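Local coordinates for arginine kinase (Anthopleura japonica, PDB 4RF6), which catalyses the reversible transfer of a phosphoryl group from ATP to L-arginine, yielding phosphoarginine and ADP, with two tandem kinase repeats in one chain, at residues A[134-138]-A[273-277]; A[427-431]-A[494-498]; A[458-463]-A[691-697]; A[588-592]-A[603-607]. All blocks are in the same frame, centred on the assembly; numbering follows the deposited sequence.

Interaction 1: A[134-138]-A[273-277]; sequences VARSL and GYLTS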
# COMPACT_ATOMS: atom_id res chain seq x y z
N VAL A 134 4.11 18.77 -7.19
CA VAL A 134 4.25 20.14 -7.67
C VAL A 134 5.34 20.21 -8.73
O VAL A 134 6.34 19.49 -8.67
CB VAL A 134 4.54 21.16 -6.55
CG1 VAL A 134 3.32 21.36 -5.66
CG2 VAL A 134 5.75 20.73 -5.73
N ALA A 135 5.14 21.08 -9.71
CA ALA A 135 6.14 21.36 -10.73
C ALA A 135 6.80 22.69 -10.40
O ALA A 135 6.12 23.63 -10.00
CB ALA A 135 5.49 21.43 -12.09
N ARG A 136 8.12 22.76 -10.56
CA ARG A 136 8.85 23.99 -10.29
C ARG A 136 9.98 24.15 -11.31
O ARG A 136 10.46 23.17 -11.87
CB ARG A 136 9.44 23.98 -8.87
CG ARG A 136 8.43 23.98 -7.71
CD ARG A 136 7.72 25.33 -7.60
NE ARG A 136 6.86 25.40 -6.42
CZ ARG A 136 5.56 25.08 -6.43
NH1 ARG A 136 4.98 24.67 -7.55
NH2 ARG A 136 4.85 25.19 -5.31
N SER A 137 10.39 25.39 -11.55
CA SER A 137 11.54 25.66 -12.40
C SER A 137 12.46 26.63 -11.66
O SER A 137 11.98 27.51 -10.94
CB SER A 137 11.11 26.24 -13.75
OG SER A 137 10.26 25.34 -14.45
N LEU A 138 13.77 26.45 -11.82
CA LEU A 138 14.75 27.28 -11.12
C LEU A 138 14.90 28.67 -11.74
O LEU A 138 14.92 28.80 -12.97
CB LEU A 138 16.12 26.60 -11.07
CG LEU A 138 16.26 25.27 -10.34
CD1 LEU A 138 17.73 24.87 -10.28
CD2 LEU A 138 15.66 25.32 -8.95
N GLY A 273 1.76 32.67 -10.91
CA GLY A 273 2.21 31.71 -9.92
C GLY A 273 3.53 31.13 -10.39
O GLY A 273 4.32 31.81 -11.05
N TYR A 274 3.79 29.87 -10.06
CA TYR A 274 5.01 29.23 -10.56
C TYR A 274 4.93 28.94 -12.05
O TYR A 274 3.94 28.41 -12.56
CB TYR A 274 5.32 27.97 -9.74
CG TYR A 274 5.64 28.33 -8.31
CD1 TYR A 274 6.88 28.87 -7.98
CD2 TYR A 274 4.70 28.16 -7.30
CE1 TYR A 274 7.17 29.22 -6.68
CE2 TYR A 274 4.99 28.50 -6.00
CZ TYR A 274 6.22 29.04 -5.70
OH TYR A 274 6.52 29.38 -4.40
N LEU A 275 5.99 29.32 -12.76
CA LEU A 275 6.06 29.13 -14.20
C LEU A 275 6.42 27.70 -14.53
O LEU A 275 7.30 27.11 -13.90
CB LEU A 275 7.08 30.08 -14.82
CG LEU A 275 6.79 31.54 -14.48
CD1 LEU A 275 7.88 32.42 -15.03
CD2 LEU A 275 5.45 31.95 -15.06
N THR A 276 5.74 27.15 -15.53
CA THR A 276 5.95 25.77 -15.95
C THR A 276 5.94 25.72 -17.47
O THR A 276 5.48 26.67 -18.11
CB THR A 276 4.84 24.86 -15.41
OG1 THR A 276 3.56 25.42 -15.76
CG2 THR A 276 4.92 24.74 -13.90
N SER A 277 6.42 24.63 -18.03
CA SER A 277 6.49 24.48 -19.48
C SER A 277 5.11 24.50 -20.13
O SER A 277 4.89 25.22 -21.12
CB SER A 277 7.21 23.18 -19.85
OG SER A 277 8.48 23.10 -19.22
O HOH W 1 8.39 27.65 -11.39
O HOH W 2 10.52 24.01 -16.87
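Arg136 and Tyr274 are the backbone pair of closest register, yet their CA atoms stand 6.5 Å apart, and the one direct polar approach between the segments is long: Ser137 OG lies 3.5 Å from Leu275 O, at most a weak hydrogen bond. Water 1 fills in: it accepts from Ser137 N at 3.0 Å and donates to Leu275 O at 2.8 Å. Water 2 links the Ser137 hydroxyl to Ser277 OG. Residues 134-136 belong to strand 127-136 of the eight-stranded antiparallel sheet of the first kinase repeat, while 273-277 leaves the short strand 273-274 toward Cys278, a substrate-binding residue by similarity.

The main side-chain contact is a cation-pi stack. The guanidinium of Arg136 lies flat over one face of the Tyr274 ring, the planes only 8° apart and the centres 3.7 Å apart; CD of the arginine sits over the same ring, 3.9 Å from the ring centroid, as a CH-pi contact. The bend at chi2 (-71°) brings the chain round to lay this end on the ring. Arg136 NH1 donates to Ala135 O at 2.9 Å and to Thr284 O, and NH2 forms a salt bridge with Glu344, so bonds in the guanidinium's periphery help fix its rotation while the tyrosine takes a face. Farther along, Ala135 CB meets Thr276 CG2 at 3.8 Å, with Thr276 OG1 turned to Cys278 O.

Interaction 2: A[427-431]-A[494-498]; sequences YAGDE and ALTPG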
# COMPACT_ATOMS: atom_id res chain seq x y z
N TYR A 427 -14.18 -12.31 13.67
CA TYR A 427 -12.78 -11.98 13.86
C TYR A 427 -12.70 -10.92 14.95
O TYR A 427 -13.60 -10.10 15.05
CB TYR A 427 -12.18 -11.45 12.56
CG TYR A 427 -12.03 -12.50 11.48
CD1 TYR A 427 -13.09 -12.86 10.66
CD2 TYR A 427 -10.81 -13.12 11.28
CE1 TYR A 427 -12.94 -13.82 9.66
CE2 TYR A 427 -10.65 -14.08 10.29
CZ TYR A 427 -11.71 -14.43 9.49
OH TYR A 427 -11.52 -15.38 8.51
N ALA A 428 -11.65 -10.95 15.76
CA ALA A 428 -11.44 -9.90 16.76
C ALA A 428 -10.50 -8.83 16.19
O ALA A 428 -9.44 -9.16 15.65
CB ALA A 428 -10.85 -10.49 18.04
N GLY A 429 -10.88 -7.56 16.31
CA GLY A 429 -10.04 -6.48 15.82
C GLY A 429 -8.96 -6.12 16.82
O GLY A 429 -7.93 -5.53 16.47
N ASP A 430 -9.19 -6.47 18.08
CA ASP A 430 -8.21 -6.23 19.14
C ASP A 430 -8.51 -7.10 20.36
O ASP A 430 -9.55 -7.77 20.40
CB ASP A 430 -8.14 -4.73 19.52
CG ASP A 430 -9.47 -4.15 20.03
OD1 ASP A 430 -10.33 -4.91 20.52
OD2 ASP A 430 -9.64 -2.92 19.95
N GLU A 431 -7.62 -7.09 21.34
CA GLU A 431 -7.80 -7.87 22.57
C GLU A 431 -9.12 -7.55 23.27
O GLU A 431 -9.79 -8.45 23.79
CB GLU A 431 -6.64 -7.62 23.54
CG GLU A 431 -6.90 -8.11 24.98
CD GLU A 431 -5.63 -8.16 25.82
OE1 GLU A 431 -5.72 -8.46 27.03
OE2 GLU A 431 -4.54 -7.93 25.25
N ALA A 494 -3.29 -3.46 18.11
CA ALA A 494 -4.55 -4.12 17.78
C ALA A 494 -4.20 -5.51 17.25
O ALA A 494 -3.02 -5.85 17.11
CB ALA A 494 -5.30 -3.33 16.73
N LEU A 495 -5.21 -6.32 16.95
CA LEU A 495 -4.93 -7.55 16.23
C LEU A 495 -4.95 -7.19 14.75
O LEU A 495 -5.29 -6.06 14.40
CB LEU A 495 -5.94 -8.64 16.59
CG LEU A 495 -5.82 -9.12 18.04
CD1 LEU A 495 -7.07 -9.86 18.50
CD2 LEU A 495 -4.61 -10.01 18.19
N THR A 496 -4.57 -8.12 13.88
CA THR A 496 -4.50 -7.86 12.44
C THR A 496 -5.73 -7.15 11.82
O THR A 496 -5.56 -6.23 11.02
CB THR A 496 -4.13 -9.14 11.66
OG1 THR A 496 -2.80 -9.53 12.01
CG2 THR A 496 -4.18 -8.89 10.17
N PRO A 497 -6.96 -7.57 12.18
CA PRO A 497 -8.11 -6.92 11.52
C PRO A 497 -8.30 -5.47 11.92
O PRO A 497 -8.97 -4.73 11.19
CB PRO A 497 -9.31 -7.74 12.02
CG PRO A 497 -8.73 -9.07 12.41
CD PRO A 497 -7.39 -8.73 12.99
N GLY A 498 -7.73 -5.05 13.05
CA GLY A 498 -7.96 -3.71 13.55
C GLY A 498 -6.77 -2.78 13.42
O GLY A 498 -6.82 -1.62 13.85
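Of the flat groups, Tyr427 touches Pro497 through CB alone, against CG, while its phenol ring runs off to pack on helix 552-557; the Asp430 carboxylate likewise turns from the contact, to bond Thr403 OG1 through OD2 and to cap Cys433 N through OD1, ahead of helix 433-436. Pro497 itself abuts the carbonyl oxygen of Ala428: CG comes to 3.3 Å from Ala428 O, and CD lies nearly as close.

This is a loop-to-loop joint between the two parts of a phosphagen kinase: 427-431 falls in the family's N-terminal region, 494-498 in its C-terminal region, both within the second repeat. By sequence Tyr427 matches Tyr75 of the first repeat, which probably belongs to a substrate-binding loop, so 427-431 may begin at the end of the corresponding loop.

Gly429 O is the hub. Leu495 N donates to it at 2.9 Å with an N-H...O angle of 143°, arriving 40° out of the carbonyl plane, and Gly498 CA adds a C-H...O contact at 3.4 Å. Ala494 CB crowds the same oxygen. With CG of Leu495 beside its own backbone N (chi1 -67°), CD1 reaches Ala428 CB at 3.9 Å and the Asp430 carbonyl carbon at 3.6 Å. Ala428 O, buried here under Pro497, has no hydrogen-bonding partner in the model. Gly498 N donates to Leu495 O at 3.0 Å and closes the type I beta turn that presents Pro497.

Interaction 3: A[458-463]-A[691-697]; sequences HTSDMN and RLGLSEV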
# COMPACT_ATOMS: atom_id res chain seq x y z
N HIS A 458 -6.09 -21.15 30.58
CA HIS A 458 -5.11 -21.80 29.73
C HIS A 458 -3.71 -21.56 30.26
O HIS A 458 -3.41 -20.47 30.77
CB HIS A 458 -5.25 -21.21 28.32
CG HIS A 458 -4.26 -21.75 27.34
ND1 HIS A 458 -4.50 -22.88 26.58
CD2 HIS A 458 -3.03 -21.30 26.97
CE1 HIS A 458 -3.46 -23.11 25.80
NE2 HIS A 458 -2.56 -22.17 26.02
N THR A 459 -2.85 -22.56 30.15
CA THR A 459 -1.45 -22.42 30.56
C THR A 459 -0.49 -22.53 29.37
O THR A 459 -0.44 -23.56 28.71
CB THR A 459 -1.09 -23.50 31.60
OG1 THR A 459 -1.97 -23.40 32.73
CG2 THR A 459 0.36 -23.35 32.05
N SER A 460 0.28 -21.47 29.11
CA SER A 460 1.29 -21.52 28.06
C SER A 460 2.59 -22.08 28.63
O SER A 460 2.90 -21.86 29.80
CB SER A 460 1.52 -20.13 27.47
OG SER A 460 0.32 -19.54 27.01
N ASP A 461 3.36 -22.79 27.80
CA ASP A 461 4.61 -23.40 28.24
C ASP A 461 5.55 -23.60 27.07
O ASP A 461 5.40 -24.56 26.30
CB ASP A 461 4.35 -24.75 28.92
CG ASP A 461 5.55 -25.27 29.70
OD1 ASP A 461 6.67 -24.76 29.50
OD2 ASP A 461 5.36 -26.22 30.49
N MET A 462 6.53 -22.71 26.93
CA MET A 462 7.51 -22.83 25.86
C MET A 462 8.89 -23.24 26.37
O MET A 462 9.91 -22.72 25.92
CB MET A 462 7.61 -21.52 25.06
CG MET A 462 6.33 -21.18 24.28
SD MET A 462 6.04 -22.35 22.93
CE MET A 462 7.25 -21.79 21.73
N ASN A 463 8.93 -24.19 27.31
CA ASN A 463 10.19 -24.79 27.76
C ASN A 463 10.40 -26.16 27.13
O ASN A 463 9.81 -27.14 27.58
CB ASN A 463 10.21 -24.92 29.28
CG ASN A 463 11.55 -25.40 29.82
OD1 ASN A 463 12.41 -25.88 29.08
ND2 ASN A 463 11.73 -25.27 31.13
N ARG A 691 -6.01 -26.65 20.73
CA ARG A 691 -5.14 -25.49 20.92
C ARG A 691 -5.37 -24.81 22.27
O ARG A 691 -4.45 -24.18 22.82
CB ARG A 691 -5.33 -24.48 19.79
CG ARG A 691 -4.68 -24.92 18.50
CD ARG A 691 -5.15 -24.09 17.33
NE ARG A 691 -4.54 -24.55 16.08
CZ ARG A 691 -4.91 -24.13 14.88
NH1 ARG A 691 -5.89 -23.26 14.75
NH2 ARG A 691 -4.29 -24.61 13.80
N LEU A 692 -6.58 -24.93 22.81
CA LEU A 692 -6.88 -24.38 24.14
C LEU A 692 -7.00 -25.48 25.20
O LEU A 692 -7.59 -26.54 24.95
CB LEU A 692 -8.16 -23.55 24.12
CG LEU A 692 -8.04 -22.07 23.76
CD1 LEU A 692 -9.38 -21.50 23.33
CD2 LEU A 692 -7.47 -21.28 24.95
N GLY A 693 -6.44 -25.23 26.38
CA GLY A 693 -6.58 -26.17 27.49
C GLY A 693 -5.38 -27.07 27.70
O GLY A 693 -5.32 -27.85 28.66
N LEU A 694 -4.41 -26.97 26.79
CA LEU A 694 -3.16 -27.70 26.90
C LEU A 694 -2.04 -26.76 26.50
O LEU A 694 -2.23 -25.88 25.65
CB LEU A 694 -3.16 -28.96 26.02
CG LEU A 694 -2.90 -28.82 24.51
CD1 LEU A 694 -2.89 -30.19 23.83
CD2 LEU A 694 -3.91 -27.89 23.81
N SER A 695 -0.87 -26.93 27.10
CA SER A 695 0.25 -26.05 26.81
C SER A 695 0.96 -26.49 25.53
O SER A 695 0.68 -27.58 25.01
CB SER A 695 1.24 -26.06 27.97
OG SER A 695 1.92 -27.29 28.04
N GLU A 696 1.86 -25.66 25.02
CA GLU A 696 2.65 -26.03 23.85
C GLU A 696 3.46 -27.29 24.12
O GLU A 696 3.53 -28.19 23.27
CB GLU A 696 3.55 -24.88 23.41
CG GLU A 696 2.79 -23.69 22.82
CD GLU A 696 2.26 -22.75 23.89
OE1 GLU A 696 2.31 -23.11 25.08
OE2 GLU A 696 1.81 -21.64 23.51
N VAL A 697 4.06 -27.35 25.30
CA VAL A 697 4.81 -28.51 25.74
C VAL A 697 3.95 -29.77 25.73
O VAL A 697 4.38 -30.83 25.27
CB VAL A 697 5.37 -28.29 27.17
CG1 VAL A 697 5.71 -29.61 27.84
CG2 VAL A 697 6.60 -27.39 27.12
O HOH W 3 -0.28 -20.98 24.88
O HOH W 4 3.23 -27.74 30.31
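Glu696 OE1 receives Asp461 N at 2.9 Å, nearly along the carboxylate's C-O axis and almost straight (174°), and this bond marks the tight part of the contact. The Glu696 chain bends at chi2 (84°), folding its carboxylate back to the 458-463 loop, while Met462 crosses it obliquely, SD 3.5 Å from Glu696 CG. Beside it Val697 CG2 wedges between Asp461 O and Asn463 O, and Val697 N adds a weak bond to Asp461 O. Asp461 OD1 accepts from Asn463 N, an Asx turn that shapes the loop. At the other end the His458 ring takes Gly693 N in its plane, at 3.1 Å from ND1. Water 3 is a bridge between buried side chains: it lies 2.6 Å from Glu696 OE2 and also joins His458 NE2 and Ser460 OG, the latter hydrogen-bonded to His620 NE2 as well.

The looser side includes exposed Thr459 and Gly693. Water 4 spans Asp461 OD2 and Ser695 OG, and OD2 also pairs with Lys466. Ser695 is the N-cap of helix 696-714: its OG caps a backbone N just past the segment and its N bonds Gln698 OE1, which fits a capping box. The contact thus ties the stretch leading to strand 479-488 onto the start of the C-terminal helix.

The N-H of Gly693 pointing at ND1 is consistent with a neutral imidazole, and Arg488, bridged to Glu696 OE2, would favour an ionised carboxylate.

Interaction 4: A[588-592]-A[603-607]; sequences RIISM and GRLCR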
# COMPACT_ATOMS: atom_id res chain seq x y z
N ARG A 588 3.57 -15.55 12.01
CA ARG A 588 3.41 -16.99 11.86
C ARG A 588 4.81 -17.59 11.87
O ARG A 588 5.63 -17.29 10.99
CB ARG A 588 2.68 -17.34 10.57
CG ARG A 588 2.29 -18.81 10.52
CD ARG A 588 2.08 -19.29 9.10
NE ARG A 588 0.68 -19.58 8.81
CZ ARG A 588 0.28 -20.54 7.98
NH1 ARG A 588 1.18 -21.29 7.36
NH2 ARG A 588 -1.01 -20.74 7.77
N ILE A 589 5.08 -18.42 12.87
CA ILE A 589 6.44 -18.86 13.15
C ILE A 589 6.53 -20.37 12.99
O ILE A 589 5.80 -21.10 13.65
CB ILE A 589 6.86 -18.42 14.56
CG1 ILE A 589 6.54 -16.93 14.76
CG2 ILE A 589 8.34 -18.71 14.80
CD1 ILE A 589 6.77 -16.39 16.16
N ILE A 590 7.43 -20.82 12.12
CA ILE A 590 7.45 -22.23 11.70
C ILE A 590 8.83 -22.88 11.78
O ILE A 590 9.79 -22.40 11.18
CB ILE A 590 6.93 -22.37 10.25
CG1 ILE A 590 5.57 -21.69 10.09
CG2 ILE A 590 6.85 -23.84 9.84
CD1 ILE A 590 5.05 -21.70 8.67
N SER A 591 8.91 -23.99 12.51
CA SER A 591 10.14 -24.79 12.59
C SER A 591 9.89 -26.11 11.86
O SER A 591 8.82 -26.71 12.02
CB SER A 591 10.54 -25.03 14.04
OG SER A 591 11.79 -25.71 14.12
N MET A 592 10.86 -26.56 11.08
CA MET A 592 10.63 -27.64 10.11
C MET A 592 11.89 -28.48 9.84
O MET A 592 12.99 -27.94 9.71
CB MET A 592 10.15 -27.01 8.80
CG MET A 592 10.67 -25.58 8.62
SD MET A 592 10.31 -24.85 7.01
CE MET A 592 8.89 -25.82 6.51
N GLY A 603 12.63 -27.50 19.96
CA GLY A 603 13.71 -26.80 20.64
C GLY A 603 14.12 -25.56 19.85
O GLY A 603 14.36 -24.49 20.43
N ARG A 604 14.21 -25.71 18.53
CA ARG A 604 14.53 -24.57 17.67
C ARG A 604 13.40 -23.54 17.71
O ARG A 604 13.66 -22.34 17.81
CB ARG A 604 14.76 -25.05 16.23
CG ARG A 604 15.12 -23.92 15.26
CD ARG A 604 15.37 -24.43 13.85
NE ARG A 604 16.14 -25.68 13.84
CZ ARG A 604 15.61 -26.87 13.58
NH1 ARG A 604 14.32 -26.99 13.29
NH2 ARG A 604 16.38 -27.95 13.60
N LEU A 605 12.16 -24.01 17.65
CA LEU A 605 11.01 -23.12 17.71
C LEU A 605 11.00 -22.28 18.99
O LEU A 605 10.78 -21.06 18.94
CB LEU A 605 9.70 -23.91 17.61
CG LEU A 605 8.46 -23.01 17.71
CD1 LEU A 605 8.39 -22.08 16.51
CD2 LEU A 605 7.18 -23.83 17.85
N CYS A 606 11.24 -22.93 20.12
CA CYS A 606 11.23 -22.26 21.41
C CYS A 606 12.33 -21.21 21.53
O CYS A 606 12.09 -20.12 22.05
CB CYS A 606 11.37 -23.27 22.54
SG CYS A 606 9.84 -24.14 22.92
N ARG A 607 13.53 -21.55 21.08
CA ARG A 607 14.65 -20.60 21.09
C ARG A 607 14.28 -19.31 20.36
O ARG A 607 14.53 -18.21 20.85
CB ARG A 607 15.89 -21.25 20.48
CG ARG A 607 16.60 -22.22 21.44
CD ARG A 607 17.46 -23.23 20.70
NE ARG A 607 18.21 -22.59 19.62
CZ ARG A 607 18.44 -23.16 18.44
NH1 ARG A 607 17.99 -24.38 18.19
NH2 ARG A 607 19.13 -22.50 17.52
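Ser591 OG receives a hydrogen bond from Arg604 NH1 at 3.0 Å, bent to 133° at the hydrogen, with the oxygen tilted from the guanidinium plane. Beside it Ser591 CB rests on Leu605 CB at 3.8 Å, and two residues earlier, on the same face of the strand, Ile589 CG2 meets Leu605 CD1, also at 3.8 Å, the two side chains crossing at a slant.

These contacts lay helix 598-616 on one face of the catalytic domain's eight-stranded antiparallel sheet. Strand 587-594 leads into that helix through a short connection, and the local axes run roughly antiparallel, 149° between directions and 8.0 Å apart at closest approach. Leu605 also reaches Ile484 on the neighbouring strand 479-488, so it bridges two strands.

The second shell sets the polar pair. Ser591 points its CB at the helix; with OG anti to the backbone N (chi1 -175°) the hydroxyl also reaches Val601 O, to which it is hydrogen-bonded, in the first turn of the helix. Arg604 runs extended to chi2 and then bends at chi3, which swings NH1 back to the serine while NH2 forms a salt bridge with Glu593; Asp521 offers NE a long, weak ion pair.

Interaction 1 belongs to the first repeat and lies about 46 to 64 Å, centre to centre, from the other three, which share the second. Interactions 1 and 4 are buried and use neighbouring positions near the middle of corresponding sheets, but one is built on a charged stack with waters and the other on aliphatic packing beside a serine-arginine bond. Interactions 2 and 3 are partly buried; interaction 2 joins two loops, interaction 3 a loop to a helix start, and main-chain atoms carry much of their polar chemistry. Interactions 3 and 4 touch: Met462 O lies 3.3 Å from Cys606 SG, so the 458-463 loop and helix 598-616 are neighbours, whereas interaction 2 touches neither.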